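PDB 7AE5: phenolic acid decarboxylase from Sedimentibacter hydroxybenzoicus, which catalyses the reversible, non-oxidative decarboxylation of 4-hydroxybenzoate and 3,4-dihydroxybenzoate with prenylated FMN and manganese as cofactors. Local coordinates for residues A42-K46 and N47-V51; I123-F126 and E127-L131; V177-A181 and L182-D186; I207-N210 and P211-F215; E398-M401 and W402-T406. All coordinates share one frame; numbering follows the deposited sequence.

Contact 1 of 5, residues A42-K46 and N47-V51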
loop_
_atom_site.group_PDB
_atom_site.type_symbol
_atom_site.label_atom_id
_atom_site.label_comp_id
_atom_site.label_asym_id
_atom_site.label_seq_id
_atom_site.Cartn_x
_atom_site.Cartn_y
_atom_site.Cartn_z
ATOM N N ALA C 42 34.755 -18.180 15.510
ATOM C CA ALA C 42 33.512 -17.928 14.791
ATOM C C ALA C 42 33.745 -17.003 13.604
ATOM O O ALA C 42 33.113 -17.157 12.552
ATOM C CB ALA C 42 32.468 -17.336 15.739
ATOM N N ASN C 43 34.666 -16.047 13.747
ATOM C CA ASN C 43 34.894 -15.052 12.706
ATOM C C ASN C 43 35.597 -15.620 11.481
ATOM O O ASN C 43 35.597 -14.969 10.431
ATOM C CB ASN C 43 35.709 -13.886 13.264
ATOM C CG ASN C 43 34.877 -12.953 14.115
ATOM O OD1 ASN C 43 33.680 -13.167 14.301
ATOM N ND2 ASN C 43 35.510 -11.909 14.637
ATOM N N LEU C 44 36.193 -16.811 11.582
ATOM C CA LEU C 44 36.887 -17.395 10.439
ATOM C C LEU C 44 35.953 -17.702 9.274
ATOM O O LEU C 44 36.438 -18.052 8.192
ATOM C CB LEU C 44 37.629 -18.662 10.869
ATOM C CG LEU C 44 38.644 -18.461 11.997
ATOM C CD1 LEU C 44 39.384 -19.752 12.301
ATOM C CD2 LEU C 44 39.624 -17.350 11.646
ATOM N N GLY C 45 34.640 -17.583 9.465
ATOM C CA GLY C 45 33.688 -17.693 8.376
ATOM C C GLY C 45 33.358 -19.114 7.974
ATOM O O GLY C 45 32.220 -19.565 8.140
ATOM N N LYS C 46 34.342 -19.827 7.432
ATOM C CA LYS C 46 34.166 -21.198 6.980
ATOM C C LYS C 46 35.251 -22.074 7.589
ATOM O O LYS C 46 36.322 -21.595 7.972
ATOM C CB LYS C 46 34.207 -21.291 5.450
ATOM C CG LYS C 46 33.169 -20.427 4.755
ATOM C CD LYS C 46 33.823 -19.272 4.009
ATOM C CE LYS C 46 32.912 -18.052 3.961
ATOM N NZ LYS C 46 33.665 -16.771 4.104
ATOM N N ASN C 47 34.954 -23.373 7.680
ATOM C CA ASN C 47 35.871 -24.365 8.246
ATOM C C ASN C 47 36.285 -24.008 9.670
ATOM O O ASN C 47 37.370 -24.384 10.119
ATOM C CB ASN C 47 37.115 -24.543 7.370
ATOM C CG ASN C 47 36.775 -24.948 5.955
ATOM O OD1 ASN C 47 36.664 -26.135 5.647
ATOM N ND2 ASN C 47 36.604 -23.961 5.082
ATOM N N GLN C 48 35.428 -23.285 10.384
ATOM C CA GLN C 48 35.780 -22.804 11.711
ATOM C C GLN C 48 36.062 -23.980 12.639
ATOM O O GLN C 48 35.215 -24.872 12.777
ATOM C CB GLN C 48 34.660 -21.938 12.284
ATOM C CG GLN C 48 34.256 -20.781 11.392
ATOM C CD GLN C 48 32.933 -21.020 10.706
ATOM O OE1 GLN C 48 32.780 -21.979 9.950
ATOM N NE2 GLN C 48 31.964 -20.147 10.963
ATOM N N PRO C 49 37.225 -24.024 13.278
ATOM C CA PRO C 49 37.558 -25.149 14.151
ATOM C C PRO C 49 37.132 -24.901 15.590
ATOM O O PRO C 49 36.826 -23.778 16.001
ATOM C CB PRO C 49 39.086 -25.209 14.046
ATOM C CG PRO C 49 39.473 -23.764 13.915
ATOM C CD PRO C 49 38.344 -23.073 13.167
ATOM N N ALA C 50 37.105 -25.986 16.352
ATOM C CA ALA C 50 37.042 -25.875 17.798
ATOM C C ALA C 50 38.415 -25.482 18.327
ATOM O O ALA C 50 39.445 -25.753 17.703
ATOM C CB ALA C 50 36.581 -27.189 18.427
ATOM N N VAL C 51 38.428 -24.821 19.479
ATOM C CA VAL C 51 39.658 -24.314 20.072
ATOM C C VAL C 51 39.823 -24.946 21.447
ATOM O O VAL C 51 38.923 -24.860 22.289
ATOM C CB VAL C 51 39.654 -22.778 20.159
ATOM C CG1 VAL C 51 40.923 -22.283 20.819
ATOM C CG2 VAL C 51 39.512 -22.176 18.769
#
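Gln48 and Gly45 make the polar half of this local contact, in which the chain turns from helix 33-43 toward strand 50-53. The carboxamide of Gln48 lies across the Gly45 carbonyl, whose oxygen sits above the amide plane, 2.9 Å from Gln48 NE2 and 3.0 Å from Gln48 CD. The hydrogens of the amide nitrogen point wrongly for a bond to that oxygen, so this is a close contact without a hydrogen bond, with Gln48 OE1, a second acceptor, 3.1 Å from Gly45 O. The bend at chi2 of Gln48 (106°) folds the chain back to place the amide there, and NE2 finds a weak bond at Tyr319 OH.

The backbone bonds belong to the turn itself. Lys46 N donates to Leu44 O at 2.8 Å, which makes a classic gamma turn centred on Gly45, with phi 80° and psi -66°. Asn47 also has positive phi, and its side chain lies alongside the backbone of Lys46.

The apolar part is small. Leu44 CD1 meets Pro49 CD at 3.6 Å, the two side chains crossing at about a right angle, while Leu44 CB rests 4.0 Å from Gln48 CG. Asn43 beside the turn is bonded through ND2 to Glu468 of the second subunit. With an alanine in place of Gln48, Tyr319 OH would probably lose its weak partner and a gap would open beside the Gly45 carbonyl. The buried amide is thus placed by its bent chain and close packing, its polar grip across the turn being poor where helix 33-43 joins strand 50-53 of the beta-alpha-beta unit.

Contact 2 of 5, residues I123-F126 and E127-L131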
loop_
_atom_site.group_PDB
_atom_site.type_symbol
_atom_site.label_atom_id
_atom_site.label_comp_id
_atom_site.label_asym_id
_atom_site.label_seq_id
_atom_site.Cartn_x
_atom_site.Cartn_y
_atom_site.Cartn_z
ATOM N N ILE C 123 32.247 -28.602 48.087
ATOM C CA ILE C 123 32.084 -28.557 46.640
ATOM C C ILE C 123 32.546 -27.207 46.118
ATOM O O ILE C 123 32.070 -26.153 46.557
ATOM C CB ILE C 123 30.633 -28.847 46.255
ATOM C CG1 ILE C 123 30.380 -30.350 46.302
ATOM C CG2 ILE C 123 30.318 -28.294 44.873
ATOM C CD1 ILE C 123 28.957 -30.711 46.074
ATOM N N ASN C 124 33.491 -27.235 45.180
ATOM C CA ASN C 124 34.050 -26.034 44.572
ATOM C C ASN C 124 34.091 -26.261 43.067
ATOM O O ASN C 124 34.898 -27.061 42.580
ATOM C CB ASN C 124 35.445 -25.736 45.127
ATOM C CG ASN C 124 35.951 -24.359 44.735
ATOM O OD1 ASN C 124 35.337 -23.663 43.928
ATOM N ND2 ASN C 124 37.082 -23.963 45.307
ATOM N N LEU C 125 33.215 -25.567 42.336
ATOM C CA LEU C 125 33.173 -25.729 40.887
ATOM C C LEU C 125 34.451 -25.237 40.225
ATOM O O LEU C 125 34.803 -25.705 39.137
ATOM C CB LEU C 125 31.970 -24.988 40.302
ATOM C CG LEU C 125 30.582 -25.505 40.680
ATOM C CD1 LEU C 125 29.538 -24.418 40.475
ATOM C CD2 LEU C 125 30.245 -26.743 39.870
ATOM N N PHE C 126 35.161 -24.304 40.863
ATOM C CA PHE C 126 36.355 -23.741 40.244
ATOM C C PHE C 126 37.506 -24.738 40.222
ATOM O O PHE C 126 38.357 -24.676 39.327
ATOM C CB PHE C 126 36.761 -22.460 40.966
ATOM C CG PHE C 126 35.846 -21.304 40.696
ATOM C CD1 PHE C 126 34.694 -21.125 41.442
ATOM C CD2 PHE C 126 36.132 -20.401 39.687
ATOM C CE1 PHE C 126 33.847 -20.062 41.192
ATOM C CE2 PHE C 126 35.291 -19.336 39.432
ATOM C CZ PHE C 126 34.147 -19.166 40.184
ATOM N N GLU C 127 37.554 -25.660 41.186
ATOM C CA GLU C 127 38.561 -26.713 41.147
ATOM C C GLU C 127 38.254 -27.773 40.099
ATOM O O GLU C 127 39.083 -28.664 39.882
ATOM C CB GLU C 127 38.701 -27.362 42.526
ATOM C CG GLU C 127 39.749 -26.697 43.406
ATOM C CD GLU C 127 39.537 -26.962 44.886
ATOM O OE1 GLU C 127 38.588 -27.697 45.233
ATOM O OE2 GLU C 127 40.322 -26.432 45.701
ATOM N N ILE C 128 37.098 -27.695 39.447
ATOM C CA ILE C 128 36.721 -28.603 38.371
ATOM C C ILE C 128 36.678 -27.883 37.028
ATOM O O ILE C 128 37.227 -28.365 36.037
ATOM C CB ILE C 128 35.367 -29.285 38.674
ATOM C CG1 ILE C 128 35.469 -30.153 39.929
ATOM C CG2 ILE C 128 34.905 -30.111 37.480
ATOM C CD1 ILE C 128 36.587 -31.168 39.879
ATOM N N LEU C 129 36.033 -26.717 36.982
ATOM C CA LEU C 129 35.784 -26.010 35.736
ATOM C C LEU C 129 36.614 -24.740 35.662
ATOM O O LEU C 129 36.556 -23.913 36.582
ATOM C CB LEU C 129 34.298 -25.657 35.613
ATOM C CG LEU C 129 33.305 -26.817 35.689
ATOM C CD1 LEU C 129 31.879 -26.289 35.761
ATOM C CD2 LEU C 129 33.473 -27.747 34.499
ATOM N N PRO C 130 37.398 -24.549 34.602
ATOM C CA PRO C 130 38.027 -23.240 34.384
ATOM C C PRO C 130 36.997 -22.202 33.966
ATOM O O PRO C 130 36.790 -21.959 32.771
ATOM C CB PRO C 130 39.047 -23.513 33.270
ATOM C CG PRO C 130 39.214 -25.005 33.243
ATOM C CD PRO C 130 37.895 -25.565 33.662
ATOM N N LEU C 131 36.342 -21.589 34.948
ATOM C CA LEU C 131 35.239 -20.678 34.682
ATOM C C LEU C 131 35.752 -19.288 34.325
ATOM O O LEU C 131 36.742 -18.809 34.887
ATOM C CB LEU C 131 34.313 -20.607 35.895
ATOM C CG LEU C 131 33.486 -21.874 36.128
ATOM C CD1 LEU C 131 33.065 -21.991 37.586
ATOM C CD2 LEU C 131 32.272 -21.896 35.209
#
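Phe126 and Leu131 meet over a ring face: Leu131 CD1 stands 3.9 Å from the centroid, only 8° off the ring normal, a CH-pi contact. The two side chains cross at about a right angle, and Leu131 CB lies 3.9 Å from Phe126 CE2. Leu131 CD1 also touches Leu125 CB at 4.2 Å, and thus bridges two consecutive residues of the first half of the turn.

Asn124 lies at the other end. Its CG is anti to the backbone N (chi1 -169°), which carries OD1 over the turn to accept from Phe126 N at 3.1 Å, the donor standing above the carbonyl plane. The side chains of Asn124 and Glu127 cross at about a right angle, with amide and carboxylate planes 47° apart; their nearest approach is 3.7 Å, from Asn124 CB to Glu127 OE1.

Between these ends Leu125 O is gripped twice. Leu129 N comes almost straight down the carbonyl direction at 2.7 Å, whereas Ile128 N, at 3.1 Å, approaches from well above the plane. Val15 of the ShdD chain packs on Asn124 and Phe126, and Phe305 of strand 304-306 touches Leu129 and Leu131. The whole is an Asx turn opening a compact turn closed by the bonds to Leu125 O, followed by an inverse gamma turn at Pro130, in the connection between strands 117-119 and 142-143 of the Rift-related domain of the UbiD family.

Contact 3 of 5, residues V177-A181 and L182-D186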
loop_
_atom_site.group_PDB
_atom_site.type_symbol
_atom_site.label_atom_id
_atom_site.label_comp_id
_atom_site.label_asym_id
_atom_site.label_seq_id
_atom_site.Cartn_x
_atom_site.Cartn_y
_atom_site.Cartn_z
ATOM N N VAL C 177 24.450 -22.098 41.699
ATOM C CA VAL C 177 24.307 -21.561 40.353
ATOM C C VAL C 177 22.893 -21.030 40.172
ATOM O O VAL C 177 21.954 -21.448 40.853
ATOM C CB VAL C 177 24.614 -22.611 39.261
ATOM C CG1 VAL C 177 26.086 -22.995 39.276
ATOM C CG2 VAL C 177 23.727 -23.836 39.431
ATOM N N GLY C 178 22.751 -20.090 39.232
ATOM C CA GLY C 178 21.444 -19.630 38.823
ATOM C C GLY C 178 20.931 -20.375 37.601
ATOM O O GLY C 178 21.692 -20.993 36.859
ATOM N N ILE C 179 19.615 -20.312 37.395
ATOM C CA ILE C 179 18.979 -21.007 36.281
ATOM C C ILE C 179 17.632 -20.355 36.008
ATOM O O ILE C 179 17.034 -19.731 36.890
ATOM C CB ILE C 179 18.842 -22.524 36.579
ATOM C CG1 ILE C 179 18.724 -23.320 35.278
ATOM C CG2 ILE C 179 17.656 -22.791 37.497
ATOM C CD1 ILE C 179 18.615 -24.814 35.490
ATOM N N GLN C 180 17.153 -20.489 34.770
ATOM C CA GLN C 180 15.898 -19.887 34.320
ATOM C C GLN C 180 14.798 -20.937 34.415
ATOM O O GLN C 180 14.613 -21.736 33.495
ATOM C CB GLN C 180 16.032 -19.369 32.893
ATOM C CG GLN C 180 16.931 -18.162 32.737
ATOM C CD GLN C 180 16.925 -17.633 31.318
ATOM O OE1 GLN C 180 17.242 -18.358 30.375
ATOM N NE2 GLN C 180 16.553 -16.369 31.157
ATOM N N ALA C 181 14.041 -20.906 35.514
ATOM C CA ALA C 181 13.115 -21.996 35.814
ATOM C C ALA C 181 11.926 -22.023 34.858
ATOM O O ALA C 181 11.484 -23.103 34.445
ATOM C CB ALA C 181 12.635 -21.882 37.259
ATOM N N LEU C 182 11.378 -20.856 34.508
ATOM C CA LEU C 182 10.238 -20.832 33.597
ATOM C C LEU C 182 10.638 -21.298 32.201
ATOM O O LEU C 182 9.844 -21.951 31.513
ATOM C CB LEU C 182 9.633 -19.427 33.554
ATOM C CG LEU C 182 8.112 -19.271 33.405
ATOM C CD1 LEU C 182 7.727 -17.801 33.432
ATOM C CD2 LEU C 182 7.563 -19.932 32.146
ATOM N N ALA C 183 11.868 -21.000 31.780
ATOM C CA ALA C 183 12.375 -21.521 30.517
ATOM C C ALA C 183 12.536 -23.036 30.529
ATOM O O ALA C 183 12.816 -23.619 29.476
ATOM C CB ALA C 183 13.711 -20.859 30.174
ATOM N N MET C 184 12.372 -23.683 31.685
ATOM C CA MET C 184 12.411 -25.141 31.786
ATOM C C MET C 184 10.977 -25.659 31.799
ATOM O O MET C 184 10.417 -26.004 32.840
ATOM C CB MET C 184 13.169 -25.583 33.033
ATOM C CG MET C 184 14.361 -24.729 33.387
ATOM S SD MET C 184 15.189 -25.301 34.881
ATOM C CE MET C 184 15.158 -27.071 34.624
ATOM N N HIS C 185 10.375 -25.704 30.614
ATOM C CA HIS C 185 9.071 -26.333 30.483
ATOM C C HIS C 185 9.169 -27.805 30.867
ATOM O O HIS C 185 10.188 -28.460 30.631
ATOM C CB HIS C 185 8.543 -26.175 29.056
ATOM C CG HIS C 185 8.332 -24.750 28.647
ATOM N ND1 HIS C 185 8.504 -24.312 27.351
ATOM C CD2 HIS C 185 7.961 -23.663 29.364
ATOM C CE1 HIS C 185 8.249 -23.017 27.289
ATOM N NE2 HIS C 185 7.918 -22.599 28.497
ATOM N N ASP C 186 8.094 -28.306 31.480
ATOM C CA ASP C 186 7.916 -29.608 32.140
ATOM C C ASP C 186 8.316 -29.528 33.610
ATOM O O ASP C 186 8.191 -30.530 34.320
ATOM C CB ASP C 186 8.682 -30.766 31.475
#
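Met184 folds back on the end of strand 176-179, and this is the dense side of the contact. Its SD touches Ile179 CD1 at 3.5 Å, the two side chains crossing at about a right angle, and Met184 CG comes to 3.0 Å from Gln180 O, a tight approach to a backbone oxygen. The chain runs straight through chi2 past Gln180 O and bends at chi3 (42°), about the CG-SD bond, which turns CE aside. Ile179 extends to meet it, with CG1 opposite the backbone N across the CA-CB bond (chi1 -157°).

The type I turn from Ala181 to Met184 is closed by Met184 N, which donates to Ala181 O at 3.0 Å from above the carbonyl plane. On the loose side, Ala183 CB does no more than brush Gln180 CB, at 3.9 Å; Leu182 and Ala183 are exposed, though Ile60 of the ShdD chain packs on Leu182. Shortening Met184 to an alanine is likely to leave Ile179 CD1 without its sulfur neighbour and open a gap beside Gln180 O.

Met184 and His185 are predicted to bind prenylated FMN. The turn leads from strand 176-179 to helix 188-196; Met184 packs on Val148 and Thr150 of strand 147-150, and Ala181 on Cys290 of strand 287-299.

Contact 4 of 5, residues I207-N210 and P211-F215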
loop_
_atom_site.group_PDB
_atom_site.type_symbol
_atom_site.label_atom_id
_atom_site.label_comp_id
_atom_site.label_asym_id
_atom_site.label_seq_id
_atom_site.Cartn_x
_atom_site.Cartn_y
_atom_site.Cartn_z
ATOM N N ILE C 207 28.106 -31.609 31.733
ATOM C CA ILE C 207 28.993 -30.752 30.956
ATOM C C ILE C 207 29.988 -31.632 30.215
ATOM O O ILE C 207 30.518 -32.597 30.780
ATOM C CB ILE C 207 29.726 -29.736 31.858
ATOM C CG1 ILE C 207 28.718 -28.920 32.673
ATOM C CG2 ILE C 207 30.616 -28.819 31.031
ATOM C CD1 ILE C 207 29.324 -28.201 33.858
ATOM N N GLY C 208 30.242 -31.303 28.950
ATOM C CA GLY C 208 31.161 -32.079 28.137
ATOM C C GLY C 208 30.556 -33.389 27.678
ATOM O O GLY C 208 30.744 -34.424 28.321
ATOM N N ASN C 209 29.835 -33.361 26.559
ATOM C CA ASN C 209 29.033 -34.496 26.136
ATOM C C ASN C 209 29.299 -34.844 24.679
ATOM O O ASN C 209 29.886 -34.066 23.921
ATOM C CB ASN C 209 27.533 -34.219 26.317
ATOM C CG ASN C 209 27.114 -34.201 27.771
ATOM O OD1 ASN C 209 27.200 -35.213 28.466
ATOM N ND2 ASN C 209 26.645 -33.049 28.237
ATOM N N ASN C 210 28.861 -36.049 24.315
ATOM C CA ASN C 210 28.640 -36.491 22.945
ATOM C C ASN C 210 27.922 -35.366 22.207
ATOM O O ASN C 210 26.908 -34.856 22.702
ATOM C CB ASN C 210 27.827 -37.792 22.967
ATOM C CG ASN C 210 27.410 -38.282 21.585
ATOM O OD1 ASN C 210 27.721 -37.682 20.559
ATOM N ND2 ASN C 210 26.689 -39.396 21.565
ATOM N N PRO C 211 28.426 -34.930 21.048
ATOM C CA PRO C 211 27.790 -33.794 20.358
ATOM C C PRO C 211 26.320 -34.006 20.037
ATOM O O PRO C 211 25.577 -33.022 19.933
ATOM C CB PRO C 211 28.634 -33.641 19.083
ATOM C CG PRO C 211 29.411 -34.921 18.957
ATOM C CD PRO C 211 29.652 -35.368 20.360
ATOM N N LEU C 212 25.868 -35.254 19.884
ATOM C CA LEU C 212 24.452 -35.485 19.618
ATOM C C LEU C 212 23.605 -35.267 20.864
ATOM O O LEU C 212 22.421 -34.926 20.753
ATOM C CB LEU C 212 24.224 -36.896 19.076
ATOM C CG LEU C 212 24.351 -37.078 17.562
ATOM C CD1 LEU C 212 23.448 -36.105 16.817
ATOM C CD2 LEU C 212 25.789 -36.939 17.119
ATOM N N VAL C 213 24.181 -35.465 22.049
ATOM C CA VAL C 213 23.447 -35.206 23.283
ATOM C C VAL C 213 23.176 -33.714 23.429
ATOM O O VAL C 213 22.046 -33.296 23.709
ATOM C CB VAL C 213 24.218 -35.762 24.492
ATOM C CG1 VAL C 213 23.569 -35.304 25.790
ATOM C CG2 VAL C 213 24.284 -37.276 24.421
ATOM N N THR C 214 24.212 -32.892 23.242
ATOM C CA THR C 214 24.026 -31.445 23.233
ATOM C C THR C 214 23.034 -31.030 22.155
ATOM O O THR C 214 22.250 -30.092 22.347
ATOM C CB THR C 214 25.370 -30.745 23.018
ATOM O OG1 THR C 214 26.322 -31.225 23.976
ATOM C CG2 THR C 214 25.224 -29.238 23.169
ATOM N N PHE C 215 23.054 -31.725 21.015
ATOM C CA PHE C 215 22.111 -31.436 19.940
ATOM C C PHE C 215 20.672 -31.655 20.396
ATOM O O PHE C 215 19.826 -30.763 20.262
ATOM C CB PHE C 215 22.433 -32.303 18.722
ATOM C CG PHE C 215 21.864 -31.780 17.432
ATOM C CD1 PHE C 215 22.308 -30.582 16.896
ATOM C CD2 PHE C 215 20.893 -32.494 16.749
ATOM C CE1 PHE C 215 21.792 -30.106 15.702
ATOM C CE2 PHE C 215 20.372 -32.023 15.557
ATOM C CZ PHE C 215 20.823 -30.827 15.033
HETATM O O HOH W 1 26.208 -30.675 26.480
HETATM O O HOH W 2 28.585 -31.598 23.010
#
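Asn210 caps the helix that begins at Pro211: its OD1 accepts from Leu212 N at 3.1 Å with a nearly straight N-H...O angle of 167°, the donor standing well above the amide plane. This is an N-cap bond. The torsion that sets it up is chi1 at 174°, which swings the amide away from the residue's own N and across the first turn. The backbone oxygen of the same residue takes Val213 N at 2.9 Å, and Thr214 N adds a weak, longer bond. The other end of the amide is fixed as well, since ND2 of Asn210 is bonded to Gln235 OE1.

Asn209 is joined to the helix by water. One water accepts from Asn209 ND2 and donates to Thr214 OG1 at 2.6 Å; a second takes the proton of Thr214 OG1 and donates to Asn209 O at 2.9 Å. The hydroxyl therefore both gives and receives, while OD1 of Asn209 pairs with Ser257 OG.

Packing completes the contact. Asn210 CB lies 3.9 Å from Val213 CG2, and Asn209 CB rests 4.1 Å from Val213 CB. Pro211, with no N-H to satisfy, fits the first helical position, and its ring packs on Met77 of helix 71-77. In this buried spot, then, the early N-H groups of the helix are met by one asparagine, with ordered water linking the neighbouring residue to the helix.

Contact 5 of 5, residues E398-M401 and W402-T406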
loop_
_atom_site.group_PDB
_atom_site.type_symbol
_atom_site.label_atom_id
_atom_site.label_comp_id
_atom_site.label_asym_id
_atom_site.label_seq_id
_atom_site.Cartn_x
_atom_site.Cartn_y
_atom_site.Cartn_z
ATOM N N GLU C 398 23.823 -17.813 -1.776
ATOM C CA GLU C 398 24.184 -17.271 -3.083
ATOM C C GLU C 398 23.183 -17.704 -4.149
ATOM O O GLU C 398 22.873 -16.939 -5.070
ATOM C CB GLU C 398 25.602 -17.707 -3.457
ATOM C CG GLU C 398 26.690 -17.030 -2.637
ATOM C CD GLU C 398 26.906 -17.694 -1.288
ATOM O OE1 GLU C 398 27.524 -17.060 -0.406
ATOM O OE2 GLU C 398 26.453 -18.845 -1.107
ATOM N N GLN C 399 22.667 -18.930 -4.036
ATOM C CA GLN C 399 21.605 -19.388 -4.927
ATOM C C GLN C 399 20.286 -18.680 -4.646
ATOM O O GLN C 399 19.521 -18.401 -5.576
ATOM C CB GLN C 399 21.426 -20.900 -4.790
ATOM C CG GLN C 399 22.334 -21.709 -5.691
ATOM C CD GLN C 399 21.580 -22.752 -6.501
ATOM O OE1 GLN C 399 21.266 -23.836 -6.006
ATOM N NE2 GLN C 399 21.292 -22.430 -7.759
ATOM N N VAL C 400 20.001 -18.392 -3.375
ATOM C CA VAL C 400 18.773 -17.686 -3.026
ATOM C C VAL C 400 18.824 -16.247 -3.525
ATOM O O VAL C 400 17.812 -15.700 -3.984
ATOM C CB VAL C 400 18.539 -17.757 -1.507
ATOM C CG1 VAL C 400 17.273 -17.002 -1.121
ATOM C CG2 VAL C 400 18.464 -19.207 -1.049
ATOM N N MET C 401 19.997 -15.610 -3.441
ATOM C CA MET C 401 20.153 -14.258 -3.969
ATOM C C MET C 401 19.832 -14.216 -5.458
ATOM O O MET C 401 19.115 -13.323 -5.927
ATOM C CB MET C 401 21.575 -13.753 -3.718
ATOM C CG MET C 401 21.799 -13.104 -2.358
ATOM S SD MET C 401 20.523 -11.922 -1.885
ATOM C CE MET C 401 20.702 -10.686 -3.171
ATOM N N TRP C 402 20.362 -15.178 -6.218
ATOM C CA TRP C 402 20.049 -15.267 -7.640
ATOM C C TRP C 402 18.545 -15.361 -7.863
ATOM O O TRP C 402 17.979 -14.632 -8.684
ATOM C CB TRP C 402 20.755 -16.474 -8.259
ATOM C CG TRP C 402 20.259 -16.810 -9.638
ATOM C CD1 TRP C 402 20.518 -16.128 -10.791
ATOM C CD2 TRP C 402 19.401 -17.899 -9.999
ATOM N NE1 TRP C 402 19.885 -16.733 -11.851
ATOM C CE2 TRP C 402 19.190 -17.820 -11.391
ATOM C CE3 TRP C 402 18.793 -18.934 -9.283
ATOM C CZ2 TRP C 402 18.397 -18.737 -12.079
ATOM C CZ3 TRP C 402 18.006 -19.843 -9.968
ATOM C CH2 TRP C 402 17.816 -19.739 -11.352
ATOM N N ALA C 403 17.880 -16.253 -7.124
ATOM C CA ALA C 403 16.440 -16.417 -7.281
ATOM C C ALA C 403 15.695 -15.139 -6.923
ATOM O O ALA C 403 14.669 -14.816 -7.533
ATOM C CB ALA C 403 15.950 -17.584 -6.426
ATOM N N LEU C 404 16.197 -14.392 -5.937
ATOM C CA LEU C 404 15.554 -13.134 -5.576
ATOM C C LEU C 404 15.692 -12.103 -6.688
ATOM O O LEU C 404 14.747 -11.361 -6.977
ATOM C CB LEU C 404 16.140 -12.597 -4.271
ATOM C CG LEU C 404 15.791 -13.376 -3.001
ATOM C CD1 LEU C 404 16.457 -12.748 -1.790
ATOM C CD2 LEU C 404 14.285 -13.439 -2.815
ATOM N N THR C 405 16.856 -12.045 -7.331
ATOM C CA THR C 405 17.100 -11.011 -8.327
ATOM C C THR C 405 16.463 -11.305 -9.682
ATOM O O THR C 405 16.387 -10.393 -10.510
ATOM C CB THR C 405 18.606 -10.799 -8.508
ATOM O OG1 THR C 405 19.218 -12.022 -8.940
ATOM C CG2 THR C 405 19.242 -10.344 -7.203
ATOM N N THR C 406 16.005 -12.535 -9.938
ATOM C CA THR C 406 15.478 -12.881 -11.255
ATOM C C THR C 406 14.041 -13.399 -11.268
ATOM O O THR C 406 13.443 -13.452 -12.349
ATOM C CB THR C 406 16.382 -13.920 -11.946
ATOM O OG1 THR C 406 16.494 -15.095 -11.132
ATOM C CG2 THR C 406 17.773 -13.345 -12.202
#
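Met401 and Leu404 lie along one flank of helix 397-407, three residues apart, and meet obliquely: Met401 SD lies 4.2 Å from Leu404 CD1. In the methionine chi2 (-46°) sets the sulfur beside Leu404, and chi3 (-63°) turns CE toward Thr405. Val400 CG1 adds a similar loose contact with Leu404 CG, at 4.3 Å.

Trp402 takes the other way out, its CG lying opposite the backbone N (chi1 168°). Gln399 O sits at the indole edge, 3.8 Å from Trp402 CE3, while Thr406 OG1 stands over one face toward the rim. NE1 bonds Pro280 O of the second subunit.

Two hydroxyls converge on Trp402 O. Thr405 holds OG1 between its own N and carbonyl carbon, which lets the hydroxyl donate back at 2.9 Å; Thr406 OG1 donates at the same distance from the opposite face of the carbonyl plane. Thr405 OG1 also pairs with Thr348 OG1 of the second subunit. Beneath the side chains run ordinary helical bonds, such as Thr405 N to Met401 O at 3.0 Å. The threonines thus satisfy a carbonyl near the helix end, while Trp402, Thr405 and Gln399, whose NE2 bonds Pro313 O of the second subunit, carry polar links into the subunit interface.

In the fold
Followed from the N terminus, the five contacts come in series: each closes a short turn or helical segment before the next opens, and none nests within or crosses another. Contact 1 joins helix 33-43 to strand 50-53 in the N-terminal domain. Contacts 2, 3 and 4 all belong to the Rift-related domain, where contact 2 is the meeting point: Leu125 CD1 packs on Val177 CG1 of contact 3 at 3.9 Å, and Leu129 CD1 on Ile207 CD1 of contact 4 at 3.7 Å. Contact 5 stands apart in the C-terminal domain, its centre about 50 Å from that of contact 2. Contacts 1 and 5 both reach the second subunit, contacts 2 and 3 the ShdD chain.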